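Local coordinates for protein alcohol dehydrogenase, zinc-containing (PDB 5YLN) that probably oxidises alcohols to carbonyl compounds with NAD+, as a zinc-containing member of the medium-chain alcohol dehydrogenases, at residues 21-26 with 125-130; 324-329 with 351-356. One frame throughout, in Å; residues are numbered along the deposited sequence.

Contact 1: 21-26 with 125-130; sequences VDKPVI and AEYLRV
The ring of Y127, the residue with the most surface buried here, lies flat under the side chain of K23. The lysine chain is fully extended: CG stands anti to the backbone N (chi1 176°) and every later torsion is extended too, so the methylenes run obliquely across the ring from its CD1 side. K23 CE sits almost exactly over the middle of the ring, 3.6 Å from the centroid of the Y127 ring and only 4° off its normal, a CH-pi contact. One bond further on, the chain has moved toward the phenol end. K23 NZ lies 3.5 Å from Y127 CZ, still over the face, and makes a cation-pi interaction with the same ring. The ammonium therefore meets the pi cloud, which probably helps to stabilise its charge, and the aliphatic part of the chain shields that face.

P24 fills the next position along. Its CB is directed toward strand 127-129; P24 CD lies 3.9 Å from Y127 CB, and the proline crosses the tyrosine side chain at about a right angle. P24 CG rests over the backbone, 3.7 Å from R129 N, and P24 CB meets R129 CB, also at 3.9 Å. These are van der Waals contacts; as a proline, P24 has no backbone N-H to offer the strand. R129 contributes only its aliphatic root to P24, and its guanidinium goes on to a salt bridge with E111.

Strand 127-129 takes its backbone pairing from strand 33-39 on L128, while strand 15-22 pairs with strand 4-12. The segment leaving that N-terminal hairpin thus lies against strand 127-129 of the larger sheet, K23 and P24 packing on side chains and backbone, at the surface of the GroES-like domain characteristic of zinc-containing alcohol dehydrogenases.

Contact 2: 324-329 with 351-356; sequences FKLSEI and NDISEA
D352 holds its CG between the backbone N and the carbonyl carbon (chi1 62°), and S327 places OG in the same crowded position (chi1 53°), so carboxylate and hydroxyl meet tip to tip. S327 OG donates to D352 OD2 at 2.8 Å, on the syn lone pair of that oxygen. The other oxygen, D352 OD1, takes a weak bond of 3.3 Å from S327 N, so both oxygens engage one serine. K325 crosses the carboxylate at about a right angle, and K325 CD comes within 3.2 Å of D352 OD2; the ammonium lies farther off, where its charge may still favour the ionised aspartate.

This ties the 3-10 turn 326-327, where the chain leaves the first strand (322-325) of a beta-alpha-beta crossover for helix 329-337, to the tail that leaves the second, the neighbouring parallel strand 347-350.

In that tail N351 forms an Asx turn, N351 OD1 accepting from I353 N at 2.9 Å in the carbonyl plane and from S354 N above it. N351 ND2 donates to S354 OG at 2.7 Å. L326 lies alongside N351, L326 CD2 being 3.8 Å from N351 OD1, and I353 CD1 packs 4.2 Å from L326 CG.

How the contacts relate
Both contacts lie at the surface, on the same side of the chain's centre and with their own centres about 14 Å apart, and both reach the sheet built around strand 33-39. Contact 1 brings the end of the N-terminal hairpin to strand 127-129 by a cation-pi and CH-pi contact and apolar packing, whereas contact 2 joins the C-terminal tail to a turn mainly through a carboxylate. The segments touch at E126, which takes no part in contact 1 itself: E126 OE1 is 2.8 Å from S354 OG, probably hydrogen-bonded, and its carboxylate packs on I353. E126 also bonds to the backbone of K6, so one side chain connects the N-terminal hairpin, the start of 125-130 and the tail 351-356.

Contact 1: 21-26 with 125-130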
ATOM      1  N   VAL A  21     -37.744  -1.691 -22.864  1.00 39.87           N
ATOM      2  CA  VAL A  21     -37.387  -3.012 -22.364  1.00 42.56           C
ATOM      3  C   VAL A  21     -38.488  -3.490 -21.419  1.00 42.54           C
ATOM      4  O   VAL A  21     -39.383  -2.733 -21.038  1.00 44.65           O
ATOM      5  CB  VAL A  21     -36.016  -3.013 -21.647  1.00 35.88           C
ATOM      6  CG1 VAL A  21     -34.916  -2.603 -22.627  1.00 35.95           C
ATOM      7  CG2 VAL A  21     -36.047  -2.071 -20.460  1.00 35.22           C
ATOM      8  N   ASP A  22     -38.408  -4.769 -21.043  1.00 45.79           N
ATOM      9  CA  ASP A  22     -39.284  -5.317 -20.012  1.00 53.41           C
ATOM     10  C   ASP A  22     -39.064  -4.616 -18.678  1.00 44.98           C
ATOM     11  O   ASP A  22     -37.938  -4.278 -18.312  1.00 37.46           O
ATOM     12  CB  ASP A  22     -39.033  -6.819 -19.807  1.00 63.68           C
ATOM     13  CG  ASP A  22     -39.028  -7.598 -21.100  1.00 73.44           C
ATOM     14  OD1 ASP A  22     -37.989  -7.556 -21.793  1.00 79.85           O
ATOM     15  OD2 ASP A  22     -40.049  -8.255 -21.415  1.00 66.86           O
ATOM     16  N   LYS A  23     -40.145  -4.413 -17.952  1.00 45.26           N
ATOM     17  CA  LYS A  23     -40.050  -3.958 -16.566  1.00 44.01           C
ATOM     18  C   LYS A  23     -39.501  -5.112 -15.725  1.00 40.48           C
ATOM     19  O   LYS A  23     -39.909  -6.258 -15.931  1.00 46.18           O
ATOM     20  CB  LYS A  23     -41.443  -3.502 -16.089  1.00 45.75           C
ATOM     21  CG  LYS A  23     -41.506  -3.095 -14.621  1.00 53.84           C
ATOM     22  CD  LYS A  23     -42.859  -2.534 -14.202  1.00 54.53           C
ATOM     23  CE  LYS A  23     -42.853  -2.247 -12.687  1.00 62.75           C
ATOM     24  NZ  LYS A  23     -44.024  -1.449 -12.211  1.00 66.68           N
ATOM     25  N   PRO A  24     -38.538  -4.882 -14.826  1.00 37.25           N
ATOM     26  CA  PRO A  24     -37.997  -6.003 -14.050  1.00 38.53           C
ATOM     27  C   PRO A  24     -39.026  -6.522 -13.056  1.00 35.62           C
ATOM     28  O   PRO A  24     -39.978  -5.832 -12.677  1.00 38.67           O
ATOM     29  CB  PRO A  24     -36.773  -5.409 -13.346  1.00 40.23           C
ATOM     30  CG  PRO A  24     -37.061  -3.972 -13.233  1.00 44.15           C
ATOM     31  CD  PRO A  24     -37.900  -3.611 -14.442  1.00 33.42           C
ATOM     32  N   VAL A  25     -38.850  -7.782 -12.670  1.00 35.66           N
ATOM     33  CA  VAL A  25     -39.691  -8.413 -11.668  1.00 38.11           C
ATOM     34  C   VAL A  25     -38.819  -9.068 -10.609  1.00 39.70           C
ATOM     35  O   VAL A  25     -37.607  -9.235 -10.775  1.00 41.79           O
ATOM     36  CB  VAL A  25     -40.641  -9.457 -12.274  1.00 38.01           C
ATOM     37  CG1 VAL A  25     -41.580  -8.790 -13.280  1.00 37.43           C
ATOM     38  CG2 VAL A  25     -39.833 -10.593 -12.897  1.00 39.48           C
ATOM     39  N   ILE A  26     -39.473  -9.455  -9.511  1.00 40.08           N
ATOM     40  CA  ILE A  26     -38.795 -10.128  -8.411  1.00 41.68           C
ATOM     41  C   ILE A  26     -38.310 -11.491  -8.890  1.00 38.85           C
ATOM     42  O   ILE A  26     -39.102 -12.333  -9.330  1.00 34.33           O
ATOM     43  CB  ILE A  26     -39.724 -10.267  -7.195  1.00 42.42           C
ATOM     44  CG1 ILE A  26     -40.095  -8.894  -6.627  1.00 32.48           C
ATOM     45  CG2 ILE A  26     -39.041 -11.122  -6.093  1.00 32.32           C
ATOM     46  CD1 ILE A  26     -38.909  -8.173  -5.965  1.00 32.33           C
ATOM     47  N   ALA A 125     -33.070   3.959 -15.984  1.00 40.51           N
ATOM     48  CA  ALA A 125     -34.326   3.354 -16.399  1.00 37.97           C
ATOM     49  C   ALA A 125     -35.392   3.761 -15.394  1.00 38.04           C
ATOM     50  O   ALA A 125     -35.095   4.377 -14.366  1.00 35.75           O
ATOM     51  CB  ALA A 125     -34.217   1.831 -16.472  1.00 34.83           C
ATOM     52  N   GLU A 126     -36.635   3.352 -15.678  1.00 33.05           N
ATOM     53  CA  GLU A 126     -37.749   3.709 -14.803  1.00 33.12           C
ATOM     54  C   GLU A 126     -37.762   2.878 -13.524  1.00 39.24           C
ATOM     55  O   GLU A 126     -38.053   3.404 -12.442  1.00 32.32           O
ATOM     56  CB  GLU A 126     -39.082   3.529 -15.520  1.00 33.94           C
ATOM     57  CG  GLU A 126     -39.367   4.521 -16.629  1.00 34.72           C
ATOM     58  CD  GLU A 126     -40.707   4.228 -17.322  1.00 35.39           C
ATOM     59  OE1 GLU A 126     -41.748   4.313 -16.640  1.00 43.45           O
ATOM     60  OE2 GLU A 126     -40.708   3.883 -18.528  1.00 38.49           O
ATOM     61  N   TYR A 127     -37.514   1.574 -13.643  1.00 33.35           N
ATOM     62  CA  TYR A 127     -37.546   0.652 -12.519  1.00 32.21           C
ATOM     63  C   TYR A 127     -36.258  -0.153 -12.507  1.00 31.75           C
ATOM     64  O   TYR A 127     -35.616  -0.355 -13.544  1.00 44.41           O
ATOM     65  CB  TYR A 127     -38.761  -0.298 -12.571  1.00 32.77           C
ATOM     66  CG  TYR A 127     -40.106   0.409 -12.569  1.00 37.10           C
ATOM     67  CD1 TYR A 127     -40.719   0.807 -13.765  1.00 37.88           C
ATOM     68  CD2 TYR A 127     -40.762   0.684 -11.380  1.00 40.41           C
ATOM     69  CE1 TYR A 127     -41.953   1.457 -13.752  1.00 40.77           C
ATOM     70  CE2 TYR A 127     -42.000   1.335 -11.361  1.00 35.62           C
ATOM     71  CZ  TYR A 127     -42.583   1.720 -12.536  1.00 43.13           C
ATOM     72  OH  TYR A 127     -43.796   2.367 -12.466  1.00 50.58           O
ATOM     73  N   LEU A 128     -35.905  -0.635 -11.320  1.00 32.16           N
ATOM     74  CA  LEU A 128     -34.650  -1.328 -11.085  1.00 30.73           C
ATOM     75  C   LEU A 128     -34.905  -2.549 -10.212  1.00 42.51           C
ATOM     76  O   LEU A 128     -35.519  -2.433  -9.150  1.00 30.46           O
ATOM     77  CB  LEU A 128     -33.647  -0.385 -10.411  1.00 30.09           C
ATOM     78  CG  LEU A 128     -32.366  -0.996  -9.837  1.00 34.44           C
ATOM     79  CD1 LEU A 128     -31.436  -1.412 -10.973  1.00 32.63           C
ATOM     80  CD2 LEU A 128     -31.690  -0.003  -8.900  1.00 28.94           C
ATOM     81  N   ARG A 129     -34.426  -3.712 -10.642  1.00 38.97           N
ATOM     82  CA  ARG A 129     -34.344  -4.847  -9.741  1.00 38.20           C
ATOM     83  C   ARG A 129     -33.113  -4.678  -8.860  1.00 38.63           C
ATOM     84  O   ARG A 129     -31.997  -4.493  -9.365  1.00 31.17           O
ATOM     85  CB  ARG A 129     -34.276  -6.171 -10.500  1.00 32.37           C
ATOM     86  CG  ARG A 129     -33.764  -7.288  -9.602  1.00 38.49           C
ATOM     87  CD  ARG A 129     -33.773  -8.648 -10.251  1.00 40.35           C
ATOM     88  NE  ARG A 129     -33.282  -9.628  -9.282  1.00 38.95           N
ATOM     89  CZ  ARG A 129     -32.059 -10.148  -9.295  1.00 42.11           C
ATOM     90  NH1 ARG A 129     -31.196  -9.802 -10.251  1.00 30.42           N
ATOM     91  NH2 ARG A 129     -31.692 -11.006  -8.346  1.00 36.67           N
ATOM     92  N   VAL A 130     -33.310  -4.727  -7.549  1.00 29.41           N
ATOM     93  CA  VAL A 130     -32.225  -4.551  -6.591  1.00 32.77           C
ATOM     94  C   VAL A 130     -31.996  -5.881  -5.875  1.00 31.09           C
ATOM     95  O   VAL A 130     -32.813  -6.273  -5.031  1.00 37.92           O
ATOM     96  CB  VAL A 130     -32.550  -3.442  -5.591  1.00 36.21           C
ATOM     97  CG1 VAL A 130     -31.417  -3.287  -4.595  1.00 29.05           C
ATOM     98  CG2 VAL A 130     -32.842  -2.167  -6.331  1.00 33.65           C
TER

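Contact 2: 324-329 with 351-356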
ATOM      1  N   PHE A 324     -31.564  17.154 -15.989  1.00 42.81           N
ATOM      2  CA  PHE A 324     -32.241  16.642 -17.175  1.00 37.79           C
ATOM      3  C   PHE A 324     -33.375  15.713 -16.765  1.00 35.84           C
ATOM      4  O   PHE A 324     -33.399  15.151 -15.662  1.00 40.76           O
ATOM      5  CB  PHE A 324     -31.305  15.867 -18.132  1.00 39.06           C
ATOM      6  CG  PHE A 324     -30.111  16.654 -18.604  1.00 39.76           C
ATOM      7  CD1 PHE A 324     -28.942  16.672 -17.854  1.00 35.21           C
ATOM      8  CD2 PHE A 324     -30.146  17.364 -19.809  1.00 40.32           C
ATOM      9  CE1 PHE A 324     -27.834  17.386 -18.281  1.00 34.25           C
ATOM     10  CE2 PHE A 324     -29.031  18.087 -20.248  1.00 34.69           C
ATOM     11  CZ  PHE A 324     -27.872  18.093 -19.464  1.00 34.07           C
ATOM     12  N   LYS A 325     -34.301  15.541 -17.697  1.00 38.58           N
ATOM     13  CA  LYS A 325     -35.358  14.553 -17.617  1.00 38.24           C
ATOM     14  C   LYS A 325     -34.831  13.230 -18.148  1.00 35.57           C
ATOM     15  O   LYS A 325     -33.969  13.198 -19.031  1.00 38.67           O
ATOM     16  CB  LYS A 325     -36.583  15.005 -18.429  1.00 43.03           C
ATOM     17  CG  LYS A 325     -37.309  16.241 -17.869  1.00 46.97           C
ATOM     18  CD  LYS A 325     -38.518  16.651 -18.728  1.00 47.83           C
ATOM     19  CE  LYS A 325     -39.164  17.934 -18.171  1.00 52.29           C
ATOM     20  NZ  LYS A 325     -40.235  18.537 -19.054  1.00 52.99           N
ATOM     21  N   LEU A 326     -35.362  12.133 -17.600  1.00 37.92           N
ATOM     22  CA  LEU A 326     -34.963  10.803 -18.061  1.00 41.47           C
ATOM     23  C   LEU A 326     -35.175  10.652 -19.568  1.00 36.16           C
ATOM     24  O   LEU A 326     -34.314  10.110 -20.271  1.00 41.08           O
ATOM     25  CB  LEU A 326     -35.722   9.723 -17.272  1.00 37.00           C
ATOM     26  CG  LEU A 326     -35.564   8.232 -17.609  1.00 40.13           C
ATOM     27  CD1 LEU A 326     -34.094   7.827 -17.777  1.00 39.78           C
ATOM     28  CD2 LEU A 326     -36.235   7.367 -16.530  1.00 38.09           C
ATOM     29  N   SER A 327     -36.296  11.156 -20.088  1.00 35.39           N
ATOM     30  CA  SER A 327     -36.548  11.053 -21.521  1.00 46.16           C
ATOM     31  C   SER A 327     -35.547  11.856 -22.335  1.00 47.38           C
ATOM     32  O   SER A 327     -35.454  11.664 -23.551  1.00 43.33           O
ATOM     33  CB  SER A 327     -37.959  11.527 -21.843  1.00 36.89           C
ATOM     34  OG  SER A 327     -38.159  12.809 -21.293  1.00 36.86           O
ATOM     35  N   GLU A 328     -34.803  12.757 -21.698  1.00 48.54           N
ATOM     36  CA  GLU A 328     -33.752  13.498 -22.375  1.00 49.86           C
ATOM     37  C   GLU A 328     -32.368  13.002 -21.958  1.00 44.45           C
ATOM     38  O   GLU A 328     -31.400  13.763 -21.977  1.00 41.44           O
ATOM     39  CB  GLU A 328     -33.900  14.998 -22.112  1.00 55.33           C
ATOM     40  CG  GLU A 328     -35.261  15.601 -22.526  1.00 65.73           C
ATOM     41  CD  GLU A 328     -35.448  15.745 -24.052  1.00 79.34           C
ATOM     42  OE1 GLU A 328     -34.540  15.350 -24.815  1.00 83.07           O
ATOM     43  OE2 GLU A 328     -36.509  16.259 -24.494  1.00 77.32           O
ATOM     44  N   ILE A 329     -32.261  11.721 -21.586  1.00 35.62           N
ATOM     45  CA  ILE A 329     -30.987  11.188 -21.116  1.00 39.91           C
ATOM     46  C   ILE A 329     -29.899  11.284 -22.188  1.00 41.30           C
ATOM     47  O   ILE A 329     -28.727  11.495 -21.857  1.00 40.60           O
ATOM     48  CB  ILE A 329     -31.172   9.744 -20.616  1.00 38.38           C
ATOM     49  CG1 ILE A 329     -29.879   9.242 -19.999  1.00 33.24           C
ATOM     50  CG2 ILE A 329     -31.627   8.842 -21.765  1.00 37.78           C
ATOM     51  CD1 ILE A 329     -30.063   8.289 -18.833  1.00 35.65           C
ATOM     52  N   ASN A 351     -36.749  11.158 -13.201  1.00 35.03           N
ATOM     53  CA  ASN A 351     -37.699  10.274 -13.878  1.00 37.11           C
ATOM     54  C   ASN A 351     -39.008  11.032 -14.103  1.00 43.87           C
ATOM     55  O   ASN A 351     -39.870  11.104 -13.222  1.00 39.64           O
ATOM     56  CB  ASN A 351     -37.924   9.001 -13.069  1.00 35.74           C
ATOM     57  CG  ASN A 351     -38.872   8.019 -13.757  1.00 33.31           C
ATOM     58  OD1 ASN A 351     -39.491   8.337 -14.787  1.00 33.99           O
ATOM     59  ND2 ASN A 351     -38.998   6.834 -13.191  1.00 33.07           N
ATOM     60  N   ASP A 352     -39.163  11.582 -15.303  1.00 37.68           N
ATOM     61  CA  ASP A 352     -40.367  12.292 -15.703  1.00 35.14           C
ATOM     62  C   ASP A 352     -41.373  11.378 -16.388  1.00 48.04           C
ATOM     63  O   ASP A 352     -42.373  11.870 -16.911  1.00 36.47           O
ATOM     64  CB  ASP A 352     -40.015  13.455 -16.644  1.00 41.75           C
ATOM     65  CG  ASP A 352     -39.363  12.979 -17.952  1.00 41.13           C
ATOM     66  OD1 ASP A 352     -38.644  11.953 -17.906  1.00 42.08           O
ATOM     67  OD2 ASP A 352     -39.559  13.625 -19.019  1.00 45.52           O
ATOM     68  N   ILE A 353     -41.134  10.069 -16.404  1.00 48.94           N
ATOM     69  CA  ILE A 353     -41.945   9.134 -17.177  1.00 45.24           C
ATOM     70  C   ILE A 353     -42.880   8.332 -16.287  1.00 41.76           C
ATOM     71  O   ILE A 353     -44.057   8.177 -16.609  1.00 44.34           O
ATOM     72  CB  ILE A 353     -41.040   8.200 -18.020  1.00 47.48           C
ATOM     73  CG1 ILE A 353     -40.188   9.011 -19.008  1.00 46.02           C
ATOM     74  CG2 ILE A 353     -41.892   7.162 -18.783  1.00 39.26           C
ATOM     75  CD1 ILE A 353     -39.162   8.196 -19.790  1.00 36.98           C
ATOM     76  N   SER A 354     -42.384   7.838 -15.157  1.00 36.42           N
ATOM     77  CA  SER A 354     -43.136   6.878 -14.365  1.00 40.21           C
ATOM     78  C   SER A 354     -44.245   7.554 -13.558  1.00 47.33           C
ATOM     79  O   SER A 354     -44.106   8.690 -13.095  1.00 51.06           O
ATOM     80  CB  SER A 354     -42.202   6.124 -13.421  1.00 41.49           C
ATOM     81  OG  SER A 354     -41.162   5.445 -14.116  1.00 46.86           O
ATOM     82  N   GLU A 355     -45.354   6.834 -13.395  1.00 46.36           N
ATOM     83  CA  GLU A 355     -46.397   7.173 -12.439  1.00 55.20           C
ATOM     84  C   GLU A 355     -46.289   6.277 -11.207  1.00 62.65           C
ATOM     85  O   GLU A 355     -45.817   5.139 -11.288  1.00 68.84           O
ATOM     86  CB  GLU A 355     -47.782   7.020 -13.062  1.00 54.82           C
ATOM     87  CG  GLU A 355     -48.466   8.335 -13.383  1.00 65.00           C
ATOM     88  CD  GLU A 355     -49.723   8.131 -14.203  1.00 80.27           C
ATOM     89  OE1 GLU A 355     -49.757   7.168 -15.004  1.00 80.74           O
ATOM     90  OE2 GLU A 355     -50.675   8.927 -14.045  1.00 88.35           O
ATOM     91  N   ALA A 356     -46.740   6.798 -10.067  1.00 62.96           N
ATOM     92  CA  ALA A 356     -46.684   6.065  -8.794  1.00 59.97           C
ATOM     93  C   ALA A 356     -47.429   4.728  -8.838  1.00 62.97           C
ATOM     94  O   ALA A 356     -48.490   4.611  -9.460  1.00 60.46           O
ATOM     95  CB  ALA A 356     -47.237   6.923  -7.674  1.00 52.21           C
TER